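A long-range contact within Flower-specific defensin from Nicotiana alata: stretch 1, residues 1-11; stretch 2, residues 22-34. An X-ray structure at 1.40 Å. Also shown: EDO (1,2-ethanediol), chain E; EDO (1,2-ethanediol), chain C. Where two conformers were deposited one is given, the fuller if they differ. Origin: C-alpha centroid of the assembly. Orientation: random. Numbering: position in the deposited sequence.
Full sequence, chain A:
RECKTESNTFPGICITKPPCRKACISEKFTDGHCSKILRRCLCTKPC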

# COMPACT_ATOMS: atom_id res chain seq x y z
N ARG A 1 1.70 -8.61 -14.45
CA ARG A 1 2.09 -7.18 -14.44
C ARG A 1 1.24 -6.47 -13.42
O ARG A 1 0.02 -6.52 -13.49
CB ARG A 1 1.88 -6.59 -15.83
CG ARG A 1 2.24 -5.11 -15.97
CD ARG A 1 1.99 -4.63 -17.42
NE ARG A 1 0.69 -5.14 -17.83
CZ ARG A 1 0.48 -6.00 -18.79
NH1 ARG A 1 1.47 -6.44 -19.58
NH2 ARG A 1 -0.75 -6.45 -18.97
N GLU A 2 1.89 -5.87 -12.43
CA GLU A 2 1.19 -5.10 -11.41
C GLU A 2 1.80 -3.73 -11.34
O GLU A 2 2.97 -3.52 -11.71
CB GLU A 2 1.20 -5.80 -10.04
CG GLU A 2 0.61 -7.19 -10.12
CD GLU A 2 -0.08 -7.67 -8.89
OE1 GLU A 2 0.22 -7.15 -7.80
OE2 GLU A 2 -0.91 -8.59 -9.03
N CYS A 3 0.97 -2.79 -10.92
CA CYS A 3 1.35 -1.40 -10.79
C CYS A 3 1.23 -0.93 -9.36
O CYS A 3 0.31 -1.34 -8.66
CB CYS A 3 0.44 -0.53 -11.65
SG CYS A 3 0.77 -0.57 -13.45
N LYS A 4 2.14 -0.04 -8.95
CA LYS A 4 2.17 0.51 -7.60
C LYS A 4 1.56 1.90 -7.57
O LYS A 4 1.87 2.76 -8.41
CB LYS A 4 3.64 0.60 -7.12
CG LYS A 4 4.28 -0.76 -6.97
CD LYS A 4 5.78 -0.72 -6.73
CE LYS A 4 6.42 -2.11 -6.63
NZ LYS A 4 7.89 -2.04 -6.42
N THR A 5 0.66 2.10 -6.62
CA THR A 5 0.01 3.39 -6.40
C THR A 5 0.01 3.63 -4.89
O THR A 5 -0.46 2.77 -4.15
CB THR A 5 -1.44 3.37 -6.89
OG1 THR A 5 -1.46 3.05 -8.29
CG2 THR A 5 -2.09 4.71 -6.67
N GLU A 6 0.53 4.77 -4.42
CA GLU A 6 0.50 5.06 -2.99
C GLU A 6 -0.92 5.03 -2.46
O GLU A 6 -1.84 5.58 -3.08
CB GLU A 6 1.16 6.39 -2.68
CG GLU A 6 1.33 6.64 -1.19
CD GLU A 6 2.26 7.77 -0.82
OE1 GLU A 6 2.69 8.55 -1.73
OE2 GLU A 6 2.56 7.92 0.39
N SER A 7 -1.12 4.39 -1.33
CA SER A 7 -2.42 4.41 -0.66
C SER A 7 -2.92 5.79 -0.38
O SER A 7 -2.20 6.65 0.13
CB SER A 7 -2.29 3.65 0.67
OG SER A 7 -3.48 3.75 1.47
N ASN A 8 -4.21 6.01 -0.66
CA ASN A 8 -4.81 7.31 -0.36
C ASN A 8 -5.39 7.44 1.03
O ASN A 8 -5.67 8.54 1.48
CB ASN A 8 -5.86 7.62 -1.41
CG ASN A 8 -5.25 7.82 -2.79
OD1 ASN A 8 -4.27 8.55 -2.92
ND2 ASN A 8 -5.81 7.19 -3.82
N THR A 9 -5.62 6.31 1.68
CA THR A 9 -6.25 6.28 3.00
C THR A 9 -5.38 5.82 4.15
O THR A 9 -5.77 5.94 5.30
CB THR A 9 -7.54 5.41 2.99
OG1 THR A 9 -7.24 4.00 2.95
CG2 THR A 9 -8.45 5.79 1.86
N PHE A 10 -4.22 5.24 3.88
CA PHE A 10 -3.36 4.79 4.98
C PHE A 10 -2.74 5.97 5.70
O PHE A 10 -2.12 6.82 5.06
CB PHE A 10 -2.23 3.90 4.44
CG PHE A 10 -1.25 3.45 5.48
CD1 PHE A 10 -1.53 2.38 6.31
CD2 PHE A 10 -0.03 4.08 5.61
CE1 PHE A 10 -0.63 1.96 7.25
CE2 PHE A 10 0.87 3.67 6.54
CZ PHE A 10 0.59 2.61 7.37
N PRO A 11 -2.84 6.02 7.04
CA PRO A 11 -2.27 7.17 7.76
C PRO A 11 -0.83 6.97 8.22
O PRO A 11 -0.51 5.91 8.78
CB PRO A 11 -3.16 7.29 9.02
CG PRO A 11 -4.20 6.25 8.89
CD PRO A 11 -3.73 5.23 7.87
N LYS A 22 -4.33 -3.71 4.58
CA LYS A 22 -5.75 -3.52 4.86
C LYS A 22 -6.26 -2.27 4.15
O LYS A 22 -7.31 -2.29 3.51
CB LYS A 22 -5.99 -3.46 6.36
CG LYS A 22 -7.46 -3.29 6.77
CD LYS A 22 -7.59 -3.20 8.28
CE LYS A 22 -7.65 -1.79 8.77
NZ LYS A 22 -9.00 -1.22 8.48
N ALA A 23 -5.54 -1.16 4.28
CA ALA A 23 -5.95 0.07 3.60
C ALA A 23 -6.04 -0.12 2.11
O ALA A 23 -7.00 0.29 1.47
CB ALA A 23 -4.95 1.19 3.95
N CYS A 24 -5.03 -0.74 1.53
CA CYS A 24 -5.01 -0.95 0.09
C CYS A 24 -6.16 -1.81 -0.39
O CYS A 24 -6.78 -1.52 -1.42
CB CYS A 24 -3.67 -1.54 -0.31
SG CYS A 24 -2.30 -0.33 -0.15
N ILE A 25 -6.45 -2.88 0.35
CA ILE A 25 -7.58 -3.74 -0.02
C ILE A 25 -8.89 -2.95 0.11
O ILE A 25 -9.80 -3.10 -0.70
CB ILE A 25 -7.54 -5.07 0.78
CG1 ILE A 25 -6.34 -5.86 0.31
CG2 ILE A 25 -8.81 -5.87 0.57
CD1 ILE A 25 -6.06 -7.14 1.08
N SER A 26 -9.00 -2.09 1.13
CA SER A 26 -10.16 -1.21 1.31
C SER A 26 -10.37 -0.31 0.11
O SER A 26 -11.49 0.10 -0.18
CB SER A 26 -10.01 -0.32 2.55
OG SER A 26 -10.10 -1.03 3.76
N GLU A 27 -9.26 0.01 -0.58
CA GLU A 27 -9.25 0.89 -1.74
C GLU A 27 -9.34 0.12 -3.06
O GLU A 27 -9.18 0.69 -4.12
CB GLU A 27 -7.98 1.74 -1.74
CG GLU A 27 -7.92 2.74 -0.61
CD GLU A 27 -6.59 3.46 -0.52
OE1 GLU A 27 -6.10 3.99 -1.54
OE2 GLU A 27 -6.01 3.53 0.59
N LYS A 28 -9.60 -1.18 -2.97
CA LYS A 28 -9.81 -2.05 -4.13
C LYS A 28 -8.53 -2.39 -4.89
O LYS A 28 -8.57 -2.76 -6.05
CB LYS A 28 -10.92 -1.54 -5.06
CG LYS A 28 -12.26 -1.43 -4.37
CD LYS A 28 -13.35 -0.90 -5.32
CE LYS A 28 -14.43 -0.12 -4.57
NZ LYS A 28 -13.90 1.17 -3.98
N PHE A 29 -7.40 -2.33 -4.20
CA PHE A 29 -6.19 -2.94 -4.67
C PHE A 29 -6.14 -4.35 -4.12
O PHE A 29 -6.96 -4.75 -3.30
CB PHE A 29 -4.98 -2.12 -4.23
CG PHE A 29 -4.92 -0.73 -4.82
CD1 PHE A 29 -5.53 0.33 -4.18
CD2 PHE A 29 -4.24 -0.50 -6.01
CE1 PHE A 29 -5.48 1.59 -4.70
CE2 PHE A 29 -4.17 0.76 -6.55
CZ PHE A 29 -4.80 1.82 -5.91
N THR A 30 -5.15 -5.13 -4.54
CA THR A 30 -5.07 -6.51 -4.10
C THR A 30 -4.01 -6.73 -3.01
O THR A 30 -4.02 -7.77 -2.36
CB THR A 30 -4.86 -7.49 -5.26
OG1 THR A 30 -3.71 -7.12 -6.00
CG2 THR A 30 -6.04 -7.47 -6.21
N ASP A 31 -3.11 -5.77 -2.80
CA ASP A 31 -2.13 -5.85 -1.72
C ASP A 31 -1.61 -4.46 -1.42
O ASP A 31 -1.82 -3.51 -2.20
CB ASP A 31 -0.96 -6.77 -2.10
CG ASP A 31 -0.01 -7.04 -0.94
OD1 ASP A 31 -0.51 -7.33 0.17
OD2 ASP A 31 1.24 -6.99 -1.12
N GLY A 32 -0.93 -4.34 -0.29
CA GLY A 32 -0.14 -3.17 0.03
C GLY A 32 1.13 -3.59 0.72
O GLY A 32 1.13 -4.54 1.48
N HIS A 33 2.23 -2.87 0.47
CA HIS A 33 3.49 -3.09 1.14
C HIS A 33 4.14 -1.76 1.47
O HIS A 33 3.76 -0.70 0.92
CB HIS A 33 4.42 -3.93 0.27
CG HIS A 33 4.88 -3.20 -0.96
ND1 HIS A 33 4.08 -3.06 -2.07
CD2 HIS A 33 6.04 -2.55 -1.23
CE1 HIS A 33 4.72 -2.34 -2.97
NE2 HIS A 33 5.91 -2.02 -2.50
N CYS A 34 5.14 -1.79 2.35
CA CYS A 34 5.87 -0.58 2.73
C CYS A 34 7.09 -0.39 1.87
O CYS A 34 7.82 -1.33 1.58
CB CYS A 34 6.32 -0.65 4.18
SG CYS A 34 5.01 -0.84 5.39
C1 EDO E . 4.37 -8.87 -11.58
O1 EDO E . 4.07 -8.71 -10.20
C2 EDO E . 3.59 -10.01 -12.16
O2 EDO E . 2.21 -9.75 -11.98
C1 EDO C . 0.52 -11.90 0.31
O1 EDO C . -0.55 -12.85 0.07
C2 EDO C . 0.15 -10.52 -0.22
O2 EDO C . -0.87 -9.96 0.61
O HOH W 1 -0.98 -7.07 -5.54
O HOH W 2 -3.05 -9.15 -7.76
O HOH W 3 8.14 -1.19 -3.84
O HOH W 4 -7.65 4.93 -3.52

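How does the strand of stretch 1, residues 2-6, meet stretch 2? No direct hydrogen bond joins them along this strand, and the backbones stay well apart: CA of Glu-2 lies 9.7 Å from CA of Thr-30. Waters bridge two of the side-chain pairs. Glu-2 OE1 and Thr-30 OG1, 4.3 Å apart, share one water, and a second water joins Glu-2 OE2 to the same hydroxyl; each water donates to the carboxylate. Lys-4 points sideways, but its extended chain brings CE to 4.0 Å from His-33 CE1, and a third water accepts from Lys-4 NZ and also bonds His-33 NE2.

What does Thr-5 contribute? Its CB lies 3.8 Å from Phe-29 CE2, an apolar contact in which both side chains set out toward the opposing stretch and bridge a CA separation of 9.0 Å.

How does the loop after the strand bind Glu-27? Just past the helix, this residue sends its carboxylate into the turn at residues 7-9, where donors converge. Ser-7 OG donates to Glu-27 OE2 at 2.7 Å, and Asn-8 N to Glu-27 OE1 at 2.9 Å, nearly straight. Thr-9 donates twice to Glu-27 OE2, from N at 3.0 Å and from OG1 at 2.7 Å. The four hydrogen bonds help to offset the carboxylate's negative charge, three of them at OE2 and one at OE1, and a water links Glu-27 OE1 to Asn-8 ND2.

What closes the contact at Phe-10? Here the chains run nearer, with CA of Phe-10 5.6 Å from CA of Ala-23. The small methyl of Ala-23 fits close: its CB lies 3.9 Å from Phe-10 CB, near the ring's plane at the edge. Within the loop, Phe-10 N donates to Ser-7 OG at 2.9 Å, so that hydroxyl both accepts from the turn and donates to Glu-27.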